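Local atomic coordinates of K Homology domain-containing protein (Aeropyrum pernix, PDB entry 1TUA), a protein that is of unknown biochemical function but carries two K homology domains and therefore probably binds RNA. Residues I177-R180 and E181-M185; P56-N59 and L60-A64. One frame throughout, in Å; residues are numbered along the deposited sequence.

Contact 1 (I177-R180 and E181-M185)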
loop_
_atom_site.group_PDB
_atom_site.type_symbol
_atom_site.label_atom_id
_atom_site.label_comp_id
_atom_site.label_asym_id
_atom_site.label_seq_id
_atom_site.Cartn_x
_atom_site.Cartn_y
_atom_site.Cartn_z
ATOM N N ILE A 177 -11.116 -6.392 16.444
ATOM C CA ILE A 177 -11.697 -5.970 15.171
ATOM C C ILE A 177 -12.652 -7.031 14.617
ATOM O O ILE A 177 -13.785 -6.728 14.227
ATOM C CB ILE A 177 -10.574 -5.688 14.131
ATOM C CG1 ILE A 177 -9.767 -4.465 14.575
ATOM C CG2 ILE A 177 -11.166 -5.468 12.743
ATOM C CD1 ILE A 177 -8.518 -4.223 13.759
ATOM N N LYS A 178 -12.193 -8.277 14.594
ATOM C CA LYS A 178 -13.002 -9.364 14.074
ATOM C C LYS A 178 -14.185 -9.679 14.980
ATOM O O LYS A 178 -15.266 -10.009 14.500
ATOM C CB LYS A 178 -12.146 -10.614 13.876
ATOM C CG LYS A 178 -11.103 -10.480 12.786
ATOM C CD LYS A 178 -10.424 -11.811 12.556
ATOM C CE LYS A 178 -9.450 -11.743 11.409
ATOM N NZ LYS A 178 -8.826 -13.076 11.175
ATOM N N ARG A 179 -13.985 -9.585 16.290
ATOM C CA ARG A 179 -15.080 -9.853 17.213
ATOM C C ARG A 179 -16.201 -8.854 16.948
ATOM O O ARG A 179 -17.367 -9.230 16.826
ATOM C CB ARG A 179 -14.605 -9.737 18.666
ATOM C CG ARG A 179 -15.705 -9.989 19.699
ATOM C CD ARG A 179 -15.126 -10.465 21.027
ATOM N NE ARG A 179 -16.162 -10.736 22.021
ATOM C CZ ARG A 179 -16.865 -9.795 22.644
ATOM N NH1 ARG A 179 -16.640 -8.510 22.378
ATOM N NH2 ARG A 179 -17.796 -10.135 23.531
ATOM N N ARG A 180 -15.835 -7.581 16.840
ATOM C CA ARG A 180 -16.800 -6.519 16.588
ATOM C C ARG A 180 -17.534 -6.758 15.276
ATOM O O ARG A 180 -18.744 -6.553 15.181
ATOM C CB ARG A 180 -16.085 -5.173 16.539
ATOM C CG ARG A 180 -17.002 -3.977 16.631
ATOM C CD ARG A 180 -16.208 -2.683 16.576
ATOM N NE ARG A 180 -14.999 -2.756 17.396
ATOM C CZ ARG A 180 -13.761 -2.832 16.904
ATOM N NH1 ARG A 180 -13.564 -2.841 15.589
ATOM N NH2 ARG A 180 -12.720 -2.916 17.724
ATOM N N GLU A 181 -16.801 -7.193 14.259
ATOM C CA GLU A 181 -17.419 -7.455 12.968
ATOM C C GLU A 181 -18.427 -8.592 13.094
ATOM O O GLU A 181 -19.548 -8.495 12.600
ATOM C CB GLU A 181 -16.356 -7.806 11.916
ATOM C CG GLU A 181 -15.332 -6.700 11.696
ATOM C CD GLU A 181 -14.349 -7.005 10.570
ATOM O OE1 GLU A 181 -13.836 -8.144 10.506
ATOM O OE2 GLU A 181 -14.083 -6.093 9.757
ATOM N N ARG A 182 -18.028 -9.669 13.763
ATOM C CA ARG A 182 -18.910 -10.813 13.939
ATOM C C ARG A 182 -20.183 -10.431 14.693
ATOM O O ARG A 182 -21.284 -10.855 14.321
ATOM C CB ARG A 182 -18.177 -11.933 14.682
ATOM C CG ARG A 182 -19.058 -13.110 15.069
ATOM C CD ARG A 182 -18.233 -14.240 15.657
ATOM N NE ARG A 182 -17.425 -13.815 16.800
ATOM C CZ ARG A 182 -17.902 -13.582 18.019
ATOM N NH1 ARG A 182 -19.196 -13.730 18.274
ATOM N NH2 ARG A 182 -17.081 -13.212 18.994
ATOM N N LEU A 183 -20.036 -9.628 15.744
ATOM C CA LEU A 183 -21.187 -9.212 16.537
ATOM C C LEU A 183 -22.121 -8.309 15.737
ATOM O O LEU A 183 -23.340 -8.416 15.861
ATOM C CB LEU A 183 -20.735 -8.509 17.828
ATOM C CG LEU A 183 -19.894 -9.331 18.818
ATOM C CD1 LEU A 183 -19.641 -8.501 20.056
ATOM C CD2 LEU A 183 -20.595 -10.625 19.191
ATOM N N LYS A 184 -21.557 -7.424 14.920
ATOM C CA LYS A 184 -22.383 -6.543 14.102
ATOM C C LYS A 184 -23.179 -7.393 13.123
ATOM O O LYS A 184 -24.363 -7.145 12.886
ATOM C CB LYS A 184 -21.521 -5.542 13.326
ATOM C CG LYS A 184 -20.961 -4.412 14.170
ATOM C CD LYS A 184 -20.083 -3.484 13.349
ATOM C CE LYS A 184 -19.477 -2.393 14.223
ATOM N NZ LYS A 184 -18.452 -1.584 13.501
ATOM N N MET A 185 -22.523 -8.399 12.557
ATOM C CA MET A 185 -23.180 -9.293 11.613
ATOM C C MET A 185 -24.310 -10.045 12.318
ATOM O O MET A 185 -25.451 -10.042 11.855
ATOM C CB MET A 185 -22.175 -10.288 11.035
ATOM C CG MET A 185 -22.799 -11.305 10.096
ATOM S SD MET A 185 -21.567 -12.433 9.426
ATOM C CE MET A 185 -20.614 -11.274 8.420
#
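Glu181 N reaches back to Ile177 O, the first of four successive i to i+4 backbone bonds; Arg182 N to Lys178 O, Leu183 N to Arg179 O at 2.9 Å and Lys184 N to Arg180 O follow, a regular alpha helix without a kink. Side-chain contacts follow the same i to i+4 spacing. Glu181 runs alongside Ile177: with CG next to its own backbone N (chi1 -60°), its chain runs back along the helix and brings CD within 4.1 Å of Ile177 CG2. Leu183 CD1 sits over one face of the Arg179 guanidinium, off its centre and 3.8 Å from Arg179 NH1, so a methyl covers an apolar face of the group, whose N-H bonds point outward in its plane. Arg180 and Lys184 extend together, Arg180 CG 3.8 Å from Lys184 CE, their methylenes in contact and the charged ends, NE and NZ, farther apart. Charge is the remaining theme. Arg182 NH2 comes 4.0 Å from Arg179 NE. The two guanidinium planes are 75° apart, and Arg182 also makes a cation-pi contact with Trp186, which may help to accommodate the like-charged neighbour. Arg180 has its salt bridge with Glu176, and Glu181 OE1 one with Arg146. An alanine at Glu181 would probably leave Arg146 without that carboxylate and uncover the Ile177 methyl. Ile177, the buried residue here, rests on Glu145 and Arg146 of helix 144-158, which Lys178 also touches; through these contacts the C-terminal helix 163-188 is fastened alongside helix 144-158.

Contact 2 (P56-N59 and L60-A64)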
loop_
_atom_site.group_PDB
_atom_site.type_symbol
_atom_site.label_atom_id
_atom_site.label_comp_id
_atom_site.label_asym_id
_atom_site.label_seq_id
_atom_site.Cartn_x
_atom_site.Cartn_y
_atom_site.Cartn_z
ATOM N N PRO A 56 -16.692 9.008 -11.524
ATOM C CA PRO A 56 -16.605 9.449 -10.131
ATOM C C PRO A 56 -15.200 9.611 -9.570
ATOM O O PRO A 56 -14.249 8.996 -10.056
ATOM C CB PRO A 56 -17.417 8.391 -9.389
ATOM C CG PRO A 56 -17.113 7.159 -10.163
ATOM C CD PRO A 56 -17.218 7.632 -11.604
ATOM N N PRO A 57 -15.053 10.463 -8.540
ATOM C CA PRO A 57 -13.774 10.732 -7.879
ATOM C C PRO A 57 -13.098 9.457 -7.398
ATOM O O PRO A 57 -11.887 9.314 -7.522
ATOM C CB PRO A 57 -14.172 11.629 -6.714
ATOM C CG PRO A 57 -15.302 12.405 -7.288
ATOM C CD PRO A 57 -16.107 11.341 -8.002
ATOM N N VAL A 58 -13.878 8.527 -6.851
ATOM C CA VAL A 58 -13.306 7.277 -6.352
ATOM C C VAL A 58 -12.553 6.506 -7.445
ATOM O O VAL A 58 -11.525 5.891 -7.176
ATOM C CB VAL A 58 -14.401 6.373 -5.719
ATOM C CG1 VAL A 58 -15.411 5.954 -6.771
ATOM C CG2 VAL A 58 -13.763 5.157 -5.056
ATOM N N ASN A 59 -13.056 6.544 -8.676
ATOM C CA ASN A 59 -12.394 5.848 -9.781
ATOM C C ASN A 59 -11.054 6.484 -10.086
ATOM O O ASN A 59 -10.063 5.790 -10.307
ATOM C CB ASN A 59 -13.257 5.889 -11.043
ATOM C CG ASN A 59 -14.377 4.872 -11.013
ATOM O OD1 ASN A 59 -14.974 4.625 -9.963
ATOM N ND2 ASN A 59 -14.678 4.281 -12.174
ATOM N N LEU A 60 -11.039 7.815 -10.097
ATOM C CA LEU A 60 -9.828 8.582 -10.373
ATOM C C LEU A 60 -8.803 8.407 -9.246
ATOM O O LEU A 60 -7.621 8.144 -9.486
ATOM C CB LEU A 60 -10.186 10.061 -10.519
ATOM C CG LEU A 60 -9.071 10.985 -11.002
ATOM C CD1 LEU A 60 -8.776 10.710 -12.474
ATOM C CD2 LEU A 60 -9.497 12.428 -10.818
ATOM N N MET A 61 -9.279 8.545 -8.014
ATOM C CA MET A 61 -8.429 8.414 -6.844
ATOM C C MET A 61 -7.824 7.013 -6.704
ATOM O O MET A 61 -6.629 6.874 -6.448
ATOM C CB MET A 61 -9.232 8.816 -5.595
ATOM C CG MET A 61 -9.608 10.310 -5.591
ATOM S SD MET A 61 -10.809 10.826 -4.325
ATOM C CE MET A 61 -9.871 10.613 -2.882
ATOM N N LYS A 62 -8.626 5.969 -6.889
ATOM C CA LYS A 62 -8.089 4.611 -6.770
ATOM C C LYS A 62 -7.098 4.302 -7.891
ATOM O O LYS A 62 -6.122 3.589 -7.681
ATOM C CB LYS A 62 -9.222 3.583 -6.749
ATOM C CG LYS A 62 -10.001 3.582 -5.440
ATOM C CD LYS A 62 -11.037 2.464 -5.395
ATOM C CE LYS A 62 -11.629 2.317 -3.995
ATOM N NZ LYS A 62 -10.620 1.844 -2.998
ATOM N N ALA A 63 -7.348 4.833 -9.085
ATOM C CA ALA A 63 -6.433 4.630 -10.203
ATOM C C ALA A 63 -5.071 5.210 -9.799
ATOM O O ALA A 63 -4.021 4.599 -10.030
ATOM C CB ALA A 63 -6.957 5.343 -11.456
ATOM N N ALA A 64 -5.101 6.394 -9.187
ATOM C CA ALA A 64 -3.876 7.063 -8.746
ATOM C C ALA A 64 -3.209 6.297 -7.602
ATOM O O ALA A 64 -1.980 6.280 -7.493
ATOM C CB ALA A 64 -4.190 8.487 -8.310
#
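Pro57 O accepts Met61 N at 2.8 Å, a nearly straight bond (171° at the hydrogen) in the first turn of helix 57-72. Pro56 stands at the N-cap, and its carbonyl receives only weak bonds, from Asn59 N and, at 3.4 Å, from Leu60 N. Farther on, Lys62 N binds Val58 O and Ala63 N binds Asn59 O, continuing the i to i+4 pattern. Proline suits these opening positions, since the first residues of a helix have no preceding carbonyl to bond and lose nothing by lacking an N-H. Among the side chains, the Lys62 chain runs alongside a Val58 methyl. In Val58 a chi1 of 64° puts CG1 between the backbone N and the carbonyl carbon and leaves CG2 anti to N, where it meets Lys62 CE at 3.7 Å. The lysine then bends at its last torsion (chi4 -66°), and its NZ donates to the carbonyls of Glu84 and Leu82, tying the helix to the chain beyond it. Met61 folds back over the start of the helix: its CG lies 3.1 Å from Pro57 O, and its SD rests 4.2 Å from Pro57 CB. Ala63 CB approaches Asn59 O at 3.3 Å, while the side-chain ND2 of Asn59 is hydrogen-bonded to Thr33 O. Leu60, Ala63 and Ala64 turn to the interior, Leu60 against Ile6, Val48 and Pro50, Ala63 against Val48 and Ile29; the small alanines let helix and sheet come close. Amphipathic packing of this kind, a helix laid on a three-stranded antiparallel sheet beside helix 24-33, is characteristic of the alpha-beta sandwich of a KH domain.

How the contacts relate
Contact 2 comes first along the chain, at the start of helix 57-72, and contact 1 lies near the end of the last helix, 163-188. Their centres are 29 Å apart and their nearest atoms about 15 Å, without touching. They share neither helix nor sheet: residues 56-64 pack on the antiparallel sheet of strands 6-9, 45-50 and 35-40, whereas residues 177-185 lie against helix 144-158, which follows the second sheet of strands 87-93, 137-141 and 130-133. Both sheets have strand order 1-3-2, consistent with two KH-like units in series. Contact 2 therefore belongs to the partly buried helical layer of the first unit, contact 1 to the charged surface of the C-terminal helix.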